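Local coordinates for protein MlnE (Bacillus amyloliquefaciens subsp. plantarum, PDB 5D2E) that probably reduces the beta-keto group of polyketide intermediates with NADPH, as the N-terminal B-type ketoreductase of the macrolactin assembly line, at residues V380-V389 with D420-F431; G442-P450 with S487-V497. All coordinates share one frame; numbering follows the deposited sequence.

Contact 1: V380-V389 with D420-F431; sequences VIAPKVFGTV and DYAFANGCMDGF. With NAP (NADP nicotinamide-adenine-dinucleotide phosphate), chain B.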
loop_
_atom_site.group_PDB
_atom_site.type_symbol
_atom_site.label_atom_id
_atom_site.label_comp_id
_atom_site.label_asym_id
_atom_site.label_seq_id
_atom_site.Cartn_x
_atom_site.Cartn_y
_atom_site.Cartn_z
ATOM N N VAL A 380 -0.734 -10.772 -7.666
ATOM C CA VAL A 380 -0.727 -9.305 -7.732
ATOM C C VAL A 380 0.221 -8.696 -6.711
ATOM O O VAL A 380 0.877 -7.694 -7.005
ATOM C CB VAL A 380 -2.139 -8.770 -7.568
ATOM C CG1 VAL A 380 -2.166 -7.293 -7.264
ATOM C CG2 VAL A 380 -2.969 -9.116 -8.785
ATOM N N ILE A 381 0.269 -9.254 -5.494
ATOM C CA ILE A 381 1.072 -8.620 -4.460
ATOM C C ILE A 381 2.571 -8.955 -4.563
ATOM O O ILE A 381 3.392 -8.205 -3.995
ATOM C CB ILE A 381 0.597 -8.916 -3.010
ATOM C CG1 ILE A 381 0.907 -10.338 -2.572
ATOM C CG2 ILE A 381 -0.875 -8.543 -2.870
ATOM C CD1 ILE A 381 0.593 -10.576 -1.086
ATOM N N ALA A 382 2.921 -10.062 -5.230
ATOM C CA ALA A 382 4.301 -10.548 -5.204
ATOM C C ALA A 382 5.336 -9.474 -5.520
ATOM O O ALA A 382 6.284 -9.346 -4.775
ATOM C CB ALA A 382 4.474 -11.726 -6.194
ATOM N N PRO A 383 5.180 -8.715 -6.631
ATOM C CA PRO A 383 6.294 -7.814 -6.927
ATOM C C PRO A 383 6.437 -6.581 -6.042
ATOM O O PRO A 383 7.543 -6.021 -5.905
ATOM C CB PRO A 383 6.020 -7.367 -8.357
ATOM C CG PRO A 383 4.542 -7.590 -8.566
ATOM C CD PRO A 383 4.189 -8.753 -7.716
ATOM N N LYS A 384 5.310 -6.125 -5.512
ATOM C CA LYS A 384 5.218 -4.876 -4.764
ATOM C C LYS A 384 5.350 -5.101 -3.237
ATOM O O LYS A 384 5.730 -4.218 -2.508
ATOM C CB LYS A 384 3.897 -4.187 -5.107
ATOM C CG LYS A 384 3.912 -3.508 -6.469
ATOM C CD LYS A 384 2.595 -3.046 -6.900
ATOM C CE LYS A 384 2.631 -2.399 -8.290
ATOM N NZ LYS A 384 3.370 -1.130 -8.292
ATOM N N VAL A 385 4.978 -6.275 -2.746
ATOM C CA VAL A 385 5.194 -6.601 -1.319
ATOM C C VAL A 385 6.541 -7.272 -1.166
ATOM O O VAL A 385 7.488 -6.631 -0.728
ATOM C CB VAL A 385 4.033 -7.359 -0.719
ATOM C CG1 VAL A 385 4.348 -7.752 0.747
ATOM C CG2 VAL A 385 2.787 -6.518 -0.825
ATOM N N PHE A 386 6.676 -8.505 -1.635
ATOM C CA PHE A 386 7.940 -9.238 -1.491
ATOM C C PHE A 386 9.057 -8.650 -2.318
ATOM O O PHE A 386 10.196 -8.489 -1.841
ATOM C CB PHE A 386 7.737 -10.699 -1.864
ATOM C CG PHE A 386 6.881 -11.430 -0.903
ATOM C CD1 PHE A 386 7.437 -11.930 0.264
ATOM C CD2 PHE A 386 5.541 -11.610 -1.134
ATOM C CE1 PHE A 386 6.677 -12.622 1.150
ATOM C CE2 PHE A 386 4.762 -12.333 -0.240
ATOM C CZ PHE A 386 5.342 -12.812 0.922
ATOM N N GLY A 387 8.747 -8.280 -3.555
ATOM C CA GLY A 387 9.777 -7.752 -4.460
ATOM C C GLY A 387 10.464 -6.515 -3.926
ATOM O O GLY A 387 11.679 -6.418 -3.929
ATOM N N THR A 388 9.657 -5.581 -3.458
ATOM C CA THR A 388 10.175 -4.366 -2.859
ATOM C C THR A 388 11.144 -4.686 -1.725
ATOM O O THR A 388 12.225 -4.088 -1.629
ATOM C CB THR A 388 9.015 -3.532 -2.340
ATOM O OG1 THR A 388 8.086 -3.285 -3.389
ATOM C CG2 THR A 388 9.495 -2.205 -1.806
ATOM N N VAL A 389 10.737 -5.628 -0.866
ATOM C CA VAL A 389 11.543 -5.964 0.322
ATOM C C VAL A 389 12.832 -6.614 -0.106
ATOM O O VAL A 389 13.895 -6.316 0.445
ATOM C CB VAL A 389 10.737 -6.807 1.353
ATOM C CG1 VAL A 389 11.590 -7.264 2.532
ATOM C CG2 VAL A 389 9.537 -5.960 1.888
ATOM N N ASP A 420 -6.439 -5.959 -3.789
ATOM C CA ASP A 420 -5.130 -6.527 -3.555
ATOM C C ASP A 420 -4.066 -5.635 -4.172
ATOM O O ASP A 420 -3.003 -5.413 -3.575
ATOM C CB ASP A 420 -4.962 -7.951 -4.070
ATOM C CG ASP A 420 -5.535 -8.167 -5.498
ATOM O OD1 ASP A 420 -6.241 -7.272 -6.011
ATOM O OD2 ASP A 420 -5.248 -9.209 -6.078
ATOM N N TYR A 421 -4.392 -5.041 -5.312
ATOM C CA TYR A 421 -3.492 -4.058 -5.969
ATOM C C TYR A 421 -3.314 -2.825 -5.087
ATOM O O TYR A 421 -2.188 -2.329 -4.909
ATOM C CB TYR A 421 -4.056 -3.677 -7.347
ATOM C CG TYR A 421 -3.217 -2.752 -8.188
ATOM C CD1 TYR A 421 -2.057 -3.197 -8.833
ATOM C CD2 TYR A 421 -3.628 -1.446 -8.413
ATOM C CE1 TYR A 421 -1.287 -2.343 -9.618
ATOM C CE2 TYR A 421 -2.873 -0.590 -9.218
ATOM C CZ TYR A 421 -1.725 -1.047 -9.804
ATOM O OH TYR A 421 -1.031 -0.171 -10.579
ATOM N N ALA A 422 -4.416 -2.310 -4.544
ATOM C CA ALA A 422 -4.408 -1.162 -3.664
ATOM C C ALA A 422 -3.556 -1.484 -2.428
ATOM O O ALA A 422 -2.690 -0.690 -2.059
ATOM C CB ALA A 422 -5.815 -0.786 -3.282
ATOM N N PHE A 423 -3.752 -2.682 -1.854
ATOM C CA PHE A 423 -2.960 -3.140 -0.714
ATOM C C PHE A 423 -1.460 -3.189 -1.056
ATOM O O PHE A 423 -0.620 -2.705 -0.284
ATOM C CB PHE A 423 -3.443 -4.523 -0.265
ATOM C CG PHE A 423 -2.547 -5.177 0.739
ATOM C CD1 PHE A 423 -2.698 -4.877 2.084
ATOM C CD2 PHE A 423 -1.532 -5.985 0.360
ATOM C CE1 PHE A 423 -1.908 -5.447 3.041
ATOM C CE2 PHE A 423 -0.655 -6.511 1.312
ATOM C CZ PHE A 423 -0.875 -6.256 2.658
ATOM N N ALA A 424 -1.127 -3.842 -2.174
ATOM C CA ALA A 424 0.252 -4.019 -2.560
ATOM C C ALA A 424 0.986 -2.637 -2.698
ATOM O O ALA A 424 2.108 -2.448 -2.214
ATOM C CB ALA A 424 0.357 -4.827 -3.809
ATOM N N ASN A 425 0.319 -1.669 -3.297
ATOM C CA ASN A 425 0.901 -0.390 -3.472
ATOM C C ASN A 425 1.014 0.299 -2.106
ATOM O O ASN A 425 2.031 0.917 -1.801
ATOM C CB ASN A 425 0.105 0.423 -4.466
ATOM C CG ASN A 425 0.430 -0.011 -5.919
ATOM O OD1 ASN A 425 1.530 0.214 -6.393
ATOM N ND2 ASN A 425 -0.499 -0.715 -6.559
ATOM N N GLY A 426 -0.012 0.128 -1.260
ATOM C CA GLY A 426 -0.023 0.756 0.057
ATOM C C GLY A 426 1.103 0.207 0.917
ATOM O O GLY A 426 1.661 0.932 1.764
ATOM N N CYS A 427 1.469 -1.046 0.676
ATOM C CA CYS A 427 2.589 -1.654 1.346
ATOM C C CYS A 427 3.945 -0.960 1.010
ATOM O O CYS A 427 4.705 -0.654 1.925
ATOM C CB CYS A 427 2.581 -3.117 1.096
ATOM S SG CYS A 427 3.855 -3.928 2.019
ATOM N N MET A 428 4.195 -0.636 -0.247
ATOM C CA MET A 428 5.340 0.185 -0.600
ATOM C C MET A 428 5.332 1.527 0.071
ATOM O O MET A 428 6.368 2.004 0.500
ATOM C CB MET A 428 5.446 0.381 -2.130
ATOM C CG MET A 428 5.541 -0.919 -2.853
ATOM S SD MET A 428 6.075 -0.900 -4.563
ATOM C CE MET A 428 4.861 0.173 -5.328
ATOM N N ASP A 429 4.172 2.180 0.099
ATOM C CA ASP A 429 4.045 3.458 0.705
ATOM C C ASP A 429 4.525 3.434 2.201
ATOM O O ASP A 429 5.285 4.330 2.632
ATOM C CB ASP A 429 2.624 3.990 0.675
ATOM C CG ASP A 429 2.029 4.109 -0.739
ATOM O OD1 ASP A 429 2.768 4.133 -1.732
ATOM O OD2 ASP A 429 0.788 4.243 -0.800
ATOM N N GLY A 430 4.097 2.419 2.946
ATOM C CA GLY A 430 4.537 2.220 4.326
ATOM C C GLY A 430 5.987 1.731 4.460
ATOM O O GLY A 430 6.687 2.092 5.432
ATOM N N PHE A 431 6.489 1.041 3.439
ATOM C CA PHE A 431 7.827 0.518 3.487
ATOM C C PHE A 431 8.879 1.619 3.508
ATOM O O PHE A 431 10.019 1.405 3.943
ATOM C CB PHE A 431 8.082 -0.473 2.347
ATOM C CG PHE A 431 9.389 -1.224 2.473
ATOM C CD1 PHE A 431 9.552 -2.212 3.448
ATOM C CD2 PHE A 431 10.479 -0.918 1.659
ATOM C CE1 PHE A 431 10.770 -2.898 3.585
ATOM C CE2 PHE A 431 11.661 -1.642 1.751
ATOM C CZ PHE A 431 11.833 -2.614 2.714
HETATM P PA NAP B . 3.483 -2.656 -17.384
HETATM O O1A NAP B . 3.810 -2.094 -18.793
HETATM O O2A NAP B . 2.790 -3.990 -17.170
HETATM O O5B NAP B . 4.941 -2.800 -16.719
HETATM C C5B NAP B . 5.077 -3.509 -15.494
HETATM C C4B NAP B . 6.230 -4.447 -15.749
HETATM O O4B NAP B . 6.445 -5.211 -14.543
HETATM C C3B NAP B . 5.988 -5.494 -16.871
HETATM O O3B NAP B . 6.847 -5.241 -17.988
HETATM C C2B NAP B . 6.367 -6.837 -16.226
HETATM O O2B NAP B . 7.148 -7.613 -17.091
HETATM C C1B NAP B . 7.102 -6.395 -14.938
HETATM N N9A NAP B . 6.985 -7.329 -13.827
HETATM C C8A NAP B . 5.825 -7.827 -13.248
HETATM N N7A NAP B . 6.118 -8.736 -12.254
HETATM C C5A NAP B . 7.462 -8.759 -12.143
HETATM C C6A NAP B . 8.418 -9.474 -11.329
HETATM N N6A NAP B . 7.927 -10.317 -10.362
HETATM N N1A NAP B . 9.790 -9.293 -11.592
HETATM C C2A NAP B . 10.197 -8.444 -12.553
HETATM N N3A NAP B . 9.349 -7.741 -13.355
HETATM C C4A NAP B . 8.026 -7.861 -13.207
HETATM O O3 NAP B . 2.685 -1.545 -16.496
HETATM P PN NAP B . 2.962 0.054 -16.460
HETATM O O1N NAP B . 1.733 0.796 -16.954
HETATM O O2N NAP B . 4.375 0.234 -16.949
HETATM O O5D NAP B . 3.044 0.441 -14.892
HETATM C C5D NAP B . 4.341 0.235 -14.260
HETATM C C4D NAP B . 4.286 0.476 -12.745
HETATM O O4D NAP B . 3.684 1.721 -12.421
HETATM C C3D NAP B . 3.419 -0.607 -12.090
HETATM O O3D NAP B . 4.064 -1.055 -10.912
HETATM C C2D NAP B . 2.090 0.071 -11.811
HETATM O O2D NAP B . 1.378 -0.538 -10.697
HETATM C C1D NAP B . 2.476 1.566 -11.619
HETATM N N1N NAP B . 1.340 2.438 -12.011
HETATM C C2N NAP B . 1.006 2.629 -13.340
HETATM C C3N NAP B . -0.064 3.433 -13.773
HETATM C C7N NAP B . -0.402 3.640 -15.276
HETATM O O7N NAP B . -1.389 4.300 -15.612
HETATM N N7N NAP B . 0.354 3.148 -16.269
HETATM C C4N NAP B . -0.845 4.041 -12.779
HETATM C C5N NAP B . -0.533 3.813 -11.432
HETATM C C6N NAP B . 0.575 3.028 -11.063
HETATM P P2B NAP B . 7.260 -9.252 -17.014
HETATM O O1X NAP B . 5.869 -9.851 -17.171
HETATM O O2X NAP B . 8.260 -9.632 -18.153
HETATM O O3X NAP B . 7.812 -9.551 -15.648
#
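K384 and A424 meet at the centre of this contact, a worked example of how a Rossmann-type ketoreductase sets a cofactor-binding lysine against a helix. The backbones come closest here, I381 CA 5.0 Å from A424 CA; A424 CB packs between K384 CB and I381 CA, and the V385 CG2 branch reaches across to C427 CB. Beyond CB the lysine runs extended past M428 and bends at its last torsion (chi4 -68°), bringing K384 NZ to N425 OD1 at 3.0 Å. The same K384 NZ donates to NAP O3D, on the nicotinamide ribose, at 2.7 Å. The N425 amide is held in turn: ND2 donates to Y421 O from the carbonyl face opposite N425 N, and sits over the centre of the Y421 ring, 3.3 Å above its plane. V380 CG1 comes up at the edge of that ring, whose hydroxyl turns to O2D of the nicotinamide ribose. Farther along, the backbones spread, with V389 CA 8.1 Å from F431 CA, and contact there is made by the F431 ring, with T388 CG2 at CD2 and V389 CG2 at CE1. Helix 141-164 and helix 186-201 cover F423, while strand 402-408 packs against T388, N425 and M428 through M405 and S408.

Contact 2: G442-P450 with S487-V497; sequences GKTLSINWP and SMSRSASQLAV. With NAP (NADP nicotinamide-adenine-dinucleotide phosphate), chain B.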
loop_
_atom_site.group_PDB
_atom_site.type_symbol
_atom_site.label_atom_id
_atom_site.label_comp_id
_atom_site.label_asym_id
_atom_site.label_seq_id
_atom_site.Cartn_x
_atom_site.Cartn_y
_atom_site.Cartn_z
ATOM N N GLY A 442 20.643 7.786 0.812
ATOM C CA GLY A 442 19.959 8.359 -0.318
ATOM C C GLY A 442 18.472 8.632 -0.092
ATOM O O GLY A 442 17.983 8.555 1.028
ATOM N N LYS A 443 17.784 8.952 -1.173
ATOM C CA LYS A 443 16.402 9.352 -1.151
ATOM C C LYS A 443 15.526 8.098 -1.264
ATOM O O LYS A 443 15.838 7.184 -2.066
ATOM C CB LYS A 443 16.104 10.343 -2.271
ATOM C CG LYS A 443 14.628 10.742 -2.288
ATOM C CD LYS A 443 14.328 12.185 -2.623
ATOM C CE LYS A 443 12.925 12.577 -2.198
ATOM N NZ LYS A 443 12.639 12.882 -0.778
ATOM N N THR A 444 14.549 8.006 -0.375
ATOM C CA THR A 444 13.518 6.975 -0.410
ATOM C C THR A 444 12.214 7.675 -0.769
ATOM O O THR A 444 11.863 8.677 -0.174
ATOM C CB THR A 444 13.388 6.297 0.966
ATOM O OG1 THR A 444 14.527 5.484 1.141
ATOM C CG2 THR A 444 12.171 5.396 1.025
ATOM N N LEU A 445 11.492 7.163 -1.793
ATOM C CA LEU A 445 10.261 7.811 -2.183
ATOM C C LEU A 445 9.311 6.783 -2.790
ATOM O O LEU A 445 9.739 5.917 -3.556
ATOM C CB LEU A 445 10.561 8.855 -3.228
ATOM C CG LEU A 445 9.381 9.522 -3.896
ATOM C CD1 LEU A 445 8.553 10.343 -2.937
ATOM C CD2 LEU A 445 9.822 10.416 -5.039
ATOM N N SER A 446 8.047 6.857 -2.386
ATOM C CA SER A 446 6.996 6.143 -3.024
ATOM C C SER A 446 6.114 7.190 -3.663
ATOM O O SER A 446 5.671 8.105 -2.978
ATOM C CB SER A 446 6.139 5.339 -2.007
ATOM O OG SER A 446 5.149 4.511 -2.688
ATOM N N ILE A 447 5.826 7.014 -4.974
ATOM C CA ILE A 447 4.949 7.920 -5.697
ATOM C C ILE A 447 3.609 7.260 -6.029
ATOM O O ILE A 447 3.595 6.237 -6.713
ATOM C CB ILE A 447 5.579 8.390 -7.025
ATOM C CG1 ILE A 447 6.917 9.042 -6.773
ATOM C CG2 ILE A 447 4.607 9.318 -7.747
ATOM C CD1 ILE A 447 7.768 9.306 -8.032
ATOM N N ASN A 448 2.509 7.817 -5.534
ATOM C CA ASN A 448 1.210 7.269 -5.848
ATOM C C ASN A 448 0.748 7.900 -7.218
ATOM O O ASN A 448 0.118 8.998 -7.265
ATOM C CB ASN A 448 0.222 7.618 -4.818
ATOM C CG ASN A 448 0.580 7.069 -3.426
ATOM O OD1 ASN A 448 1.023 7.824 -2.583
ATOM N ND2 ASN A 448 0.308 5.797 -3.187
ATOM N N TRP A 449 1.113 7.208 -8.271
ATOM C CA TRP A 449 0.720 7.626 -9.627
ATOM C C TRP A 449 -0.768 7.395 -9.951
ATOM O O TRP A 449 -1.327 6.377 -9.587
ATOM C CB TRP A 449 1.480 6.808 -10.630
ATOM C CG TRP A 449 2.934 7.015 -10.695
ATOM C CD1 TRP A 449 3.897 6.043 -10.504
ATOM C CD2 TRP A 449 3.647 8.214 -11.006
ATOM N NE1 TRP A 449 5.113 6.573 -10.673
ATOM C CE2 TRP A 449 5.007 7.899 -10.991
ATOM C CE3 TRP A 449 3.268 9.526 -11.327
ATOM C CZ2 TRP A 449 6.019 8.845 -11.313
ATOM C CZ3 TRP A 449 4.280 10.467 -11.700
ATOM C CH2 TRP A 449 5.642 10.131 -11.614
ATOM N N PRO A 450 -1.402 8.353 -10.628
ATOM C CA PRO A 450 -2.686 8.126 -11.223
ATOM C C PRO A 450 -2.505 7.412 -12.581
ATOM O O PRO A 450 -1.378 7.006 -12.940
ATOM C CB PRO A 450 -3.203 9.536 -11.389
ATOM C CG PRO A 450 -1.976 10.233 -11.877
ATOM C CD PRO A 450 -0.801 9.567 -11.177
ATOM N N SER A 487 8.993 15.814 -7.553
ATOM C CA SER A 487 8.896 14.930 -6.372
ATOM C C SER A 487 10.267 14.640 -5.816
ATOM O O SER A 487 10.471 14.690 -4.626
ATOM C CB SER A 487 8.222 13.643 -6.763
ATOM O OG SER A 487 6.869 13.927 -7.011
ATOM N N MET A 488 11.226 14.398 -6.694
ATOM C CA MET A 488 12.557 14.025 -6.282
ATOM C C MET A 488 13.330 15.154 -5.570
ATOM O O MET A 488 14.287 14.872 -4.886
ATOM C CB MET A 488 13.354 13.513 -7.478
ATOM C CG MET A 488 12.903 12.187 -8.041
ATOM S SD MET A 488 13.042 10.797 -6.853
ATOM C CE MET A 488 14.811 10.592 -6.798
ATOM N N SER A 489 12.887 16.399 -5.723
ATOM C CA SER A 489 13.581 17.550 -5.165
ATOM C C SER A 489 12.904 17.946 -3.843
ATOM O O SER A 489 13.336 18.868 -3.159
ATOM C CB SER A 489 13.534 18.719 -6.182
ATOM O OG SER A 489 12.249 19.376 -6.093
ATOM N N ARG A 490 11.858 17.239 -3.448
ATOM C CA ARG A 490 11.168 17.594 -2.225
ATOM C C ARG A 490 11.636 16.711 -1.098
ATOM O O ARG A 490 12.525 15.885 -1.302
ATOM C CB ARG A 490 9.694 17.504 -2.428
ATOM C CG ARG A 490 9.212 18.620 -3.331
ATOM C CD ARG A 490 7.732 18.534 -3.567
ATOM N NE ARG A 490 7.313 19.899 -3.872
ATOM C CZ ARG A 490 6.873 20.778 -2.974
ATOM N NH1 ARG A 490 6.651 20.439 -1.686
ATOM N NH2 ARG A 490 6.576 21.978 -3.399
ATOM N N SER A 491 11.117 16.927 0.099
ATOM C CA SER A 491 11.552 16.132 1.255
ATOM C C SER A 491 10.550 15.039 1.668
ATOM O O SER A 491 10.911 14.190 2.441
ATOM C CB SER A 491 11.869 17.023 2.468
ATOM O OG SER A 491 10.686 17.649 2.874
ATOM N N ALA A 492 9.337 15.030 1.142
ATOM C CA ALA A 492 8.395 13.992 1.508
ATOM C C ALA A 492 8.867 12.633 0.998
ATOM O O ALA A 492 9.430 12.493 -0.094
ATOM C CB ALA A 492 7.002 14.306 0.993
ATOM N N SER A 493 8.615 11.608 1.788
ATOM C CA SER A 493 8.964 10.245 1.335
ATOM C C SER A 493 7.777 9.529 0.674
ATOM O O SER A 493 7.955 8.424 0.146
ATOM C CB SER A 493 9.577 9.452 2.491
ATOM O OG SER A 493 8.637 9.304 3.482
ATOM N N GLN A 494 6.595 10.111 0.753
ATOM C CA GLN A 494 5.431 9.636 -0.011
ATOM C C GLN A 494 4.728 10.826 -0.638
ATOM O O GLN A 494 4.349 11.795 0.080
ATOM C CB GLN A 494 4.403 8.915 0.844
ATOM C CG GLN A 494 3.185 8.404 -0.008
ATOM C CD GLN A 494 2.062 7.756 0.824
ATOM O OE1 GLN A 494 2.168 7.648 2.042
ATOM N NE2 GLN A 494 0.993 7.364 0.174
ATOM N N LEU A 495 4.558 10.783 -1.966
ATOM C CA LEU A 495 3.840 11.835 -2.675
ATOM C C LEU A 495 2.847 11.215 -3.657
ATOM O O LEU A 495 3.163 10.222 -4.288
ATOM C CB LEU A 495 4.829 12.750 -3.437
ATOM C CG LEU A 495 5.684 13.685 -2.540
ATOM C CD1 LEU A 495 6.794 14.272 -3.372
ATOM C CD2 LEU A 495 4.843 14.800 -1.939
ATOM N N ALA A 496 1.643 11.761 -3.679
ATOM C CA ALA A 496 0.609 11.385 -4.627
ATOM C C ALA A 496 0.519 12.433 -5.754
ATOM O O ALA A 496 0.546 13.617 -5.521
ATOM C CB ALA A 496 -0.706 11.274 -3.987
ATOM N N VAL A 497 0.349 11.931 -6.966
ATOM C CA VAL A 497 0.225 12.768 -8.152
ATOM C C VAL A 497 -1.191 12.579 -8.640
ATOM O O VAL A 497 -1.608 11.454 -8.859
ATOM C CB VAL A 497 1.227 12.399 -9.247
ATOM C CG1 VAL A 497 0.987 13.311 -10.471
ATOM C CG2 VAL A 497 2.702 12.491 -8.812
HETATM P PA NAP B . 3.483 -2.656 -17.384
HETATM O O1A NAP B . 3.810 -2.094 -18.793
HETATM O O2A NAP B . 2.790 -3.990 -17.170
HETATM O O5B NAP B . 4.941 -2.800 -16.719
HETATM C C5B NAP B . 5.077 -3.509 -15.494
HETATM C C4B NAP B . 6.230 -4.447 -15.749
HETATM O O4B NAP B . 6.445 -5.211 -14.543
HETATM C C3B NAP B . 5.988 -5.494 -16.871
HETATM O O3B NAP B . 6.847 -5.241 -17.988
HETATM C C2B NAP B . 6.367 -6.837 -16.226
HETATM O O2B NAP B . 7.148 -7.613 -17.091
HETATM C C1B NAP B . 7.102 -6.395 -14.938
HETATM N N9A NAP B . 6.985 -7.329 -13.827
HETATM C C8A NAP B . 5.825 -7.827 -13.248
HETATM N N7A NAP B . 6.118 -8.736 -12.254
HETATM C C5A NAP B . 7.462 -8.759 -12.143
HETATM C C6A NAP B . 8.418 -9.474 -11.329
HETATM N N6A NAP B . 7.927 -10.317 -10.362
HETATM N N1A NAP B . 9.790 -9.293 -11.592
HETATM C C2A NAP B . 10.197 -8.444 -12.553
HETATM N N3A NAP B . 9.349 -7.741 -13.355
HETATM C C4A NAP B . 8.026 -7.861 -13.207
HETATM O O3 NAP B . 2.685 -1.545 -16.496
HETATM P PN NAP B . 2.962 0.054 -16.460
HETATM O O1N NAP B . 1.733 0.796 -16.954
HETATM O O2N NAP B . 4.375 0.234 -16.949
HETATM O O5D NAP B . 3.044 0.441 -14.892
HETATM C C5D NAP B . 4.341 0.235 -14.260
HETATM C C4D NAP B . 4.286 0.476 -12.745
HETATM O O4D NAP B . 3.684 1.721 -12.421
HETATM C C3D NAP B . 3.419 -0.607 -12.090
HETATM O O3D NAP B . 4.064 -1.055 -10.912
HETATM C C2D NAP B . 2.090 0.071 -11.811
HETATM O O2D NAP B . 1.378 -0.538 -10.697
HETATM C C1D NAP B . 2.476 1.566 -11.619
HETATM N N1N NAP B . 1.340 2.438 -12.011
HETATM C C2N NAP B . 1.006 2.629 -13.340
HETATM C C3N NAP B . -0.064 3.433 -13.773
HETATM C C7N NAP B . -0.402 3.640 -15.276
HETATM O O7N NAP B . -1.389 4.300 -15.612
HETATM N N7N NAP B . 0.354 3.148 -16.269
HETATM C C4N NAP B . -0.845 4.041 -12.779
HETATM C C5N NAP B . -0.533 3.813 -11.432
HETATM C C6N NAP B . 0.575 3.028 -11.063
HETATM P P2B NAP B . 7.260 -9.252 -17.014
HETATM O O1X NAP B . 5.869 -9.851 -17.171
HETATM O O2X NAP B . 8.260 -9.632 -18.153
HETATM O O3X NAP B . 7.812 -9.551 -15.648
HETATM O O HOH W 1 10.226 14.020 -1.928
#
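Q494 NE2 donates to N448 OD1 alongside a parallel backbone ladder, so that two strands are joined through side chains as well as main chain and the sheet is reinforced on one face. The ladder runs from S446 N to S493 O, L495 N to S446 O, N448 N to L495 O and V497 N to N448 O; the last is nearly straight at 177°. Traced outward, the N448 side chain begins with CB against A496 CB at 3.9 Å. With CG anti to the carbonyl carbon (chi1 -61°), the amide is carried back along the strand toward Q494. CG lies beside Q494 NE2, and N448 OD1 accepts from Q494 NE2 at 2.8 Å, OD1 lying in the plane of the Q494 amide although the two amide planes stand 51° apart. ND2, the other tip atom, donates to D429 OD2, on helix 419-437, and to S408 O.

The face bearing I447 and L495 is apolar. I447 CG2 sits over the centre of the W449 ring and touches V497 CG2, which also reaches W449 CZ3 at 3.9 Å; F406 and W452 meet the same indole edge-to-face. At the start of the strand L445 CD2 packs on M488 SD, while K443 extends to the turn after helix 477-488, where K443 NZ donates to R490 O at 3.1 Å, weakly to A492 O, and to a water that also donates to S487 O.

The same strand that is tied to 494-497 by backbone and amide bonds also brings W449 O to 3.3 Å from nicotinamide C5N and P450 O to 3.0 Å from C4N, the carbon that exchanges hydride. The partial negative charge of these carbonyl oxygens would probably favour the positively charged oxidised nicotinamide.

Read from the N terminus, the chain first closes a loop at contact 1: the 30 residues between 380-389 and 420-431 include strand 402-408, after which helix 419-437 packs back on 380-389. That helix then leads into strand 443-453, and contact 2 closes a second loop when 487-497 comes back beside it. The two lie in series, neither nested nor crossed, with centres about 16 Å apart. D429 is the joint between them: D429 OD1 probably hydrogen-bonds S446 OG at 2.6 Å. Both contacts border NADP, one at the nicotinamide ribose, the other at the nicotinamide ring. Strand 494-499, parallel to 443-453 on one edge, pairs antiparallel with strand 35-46 on the other.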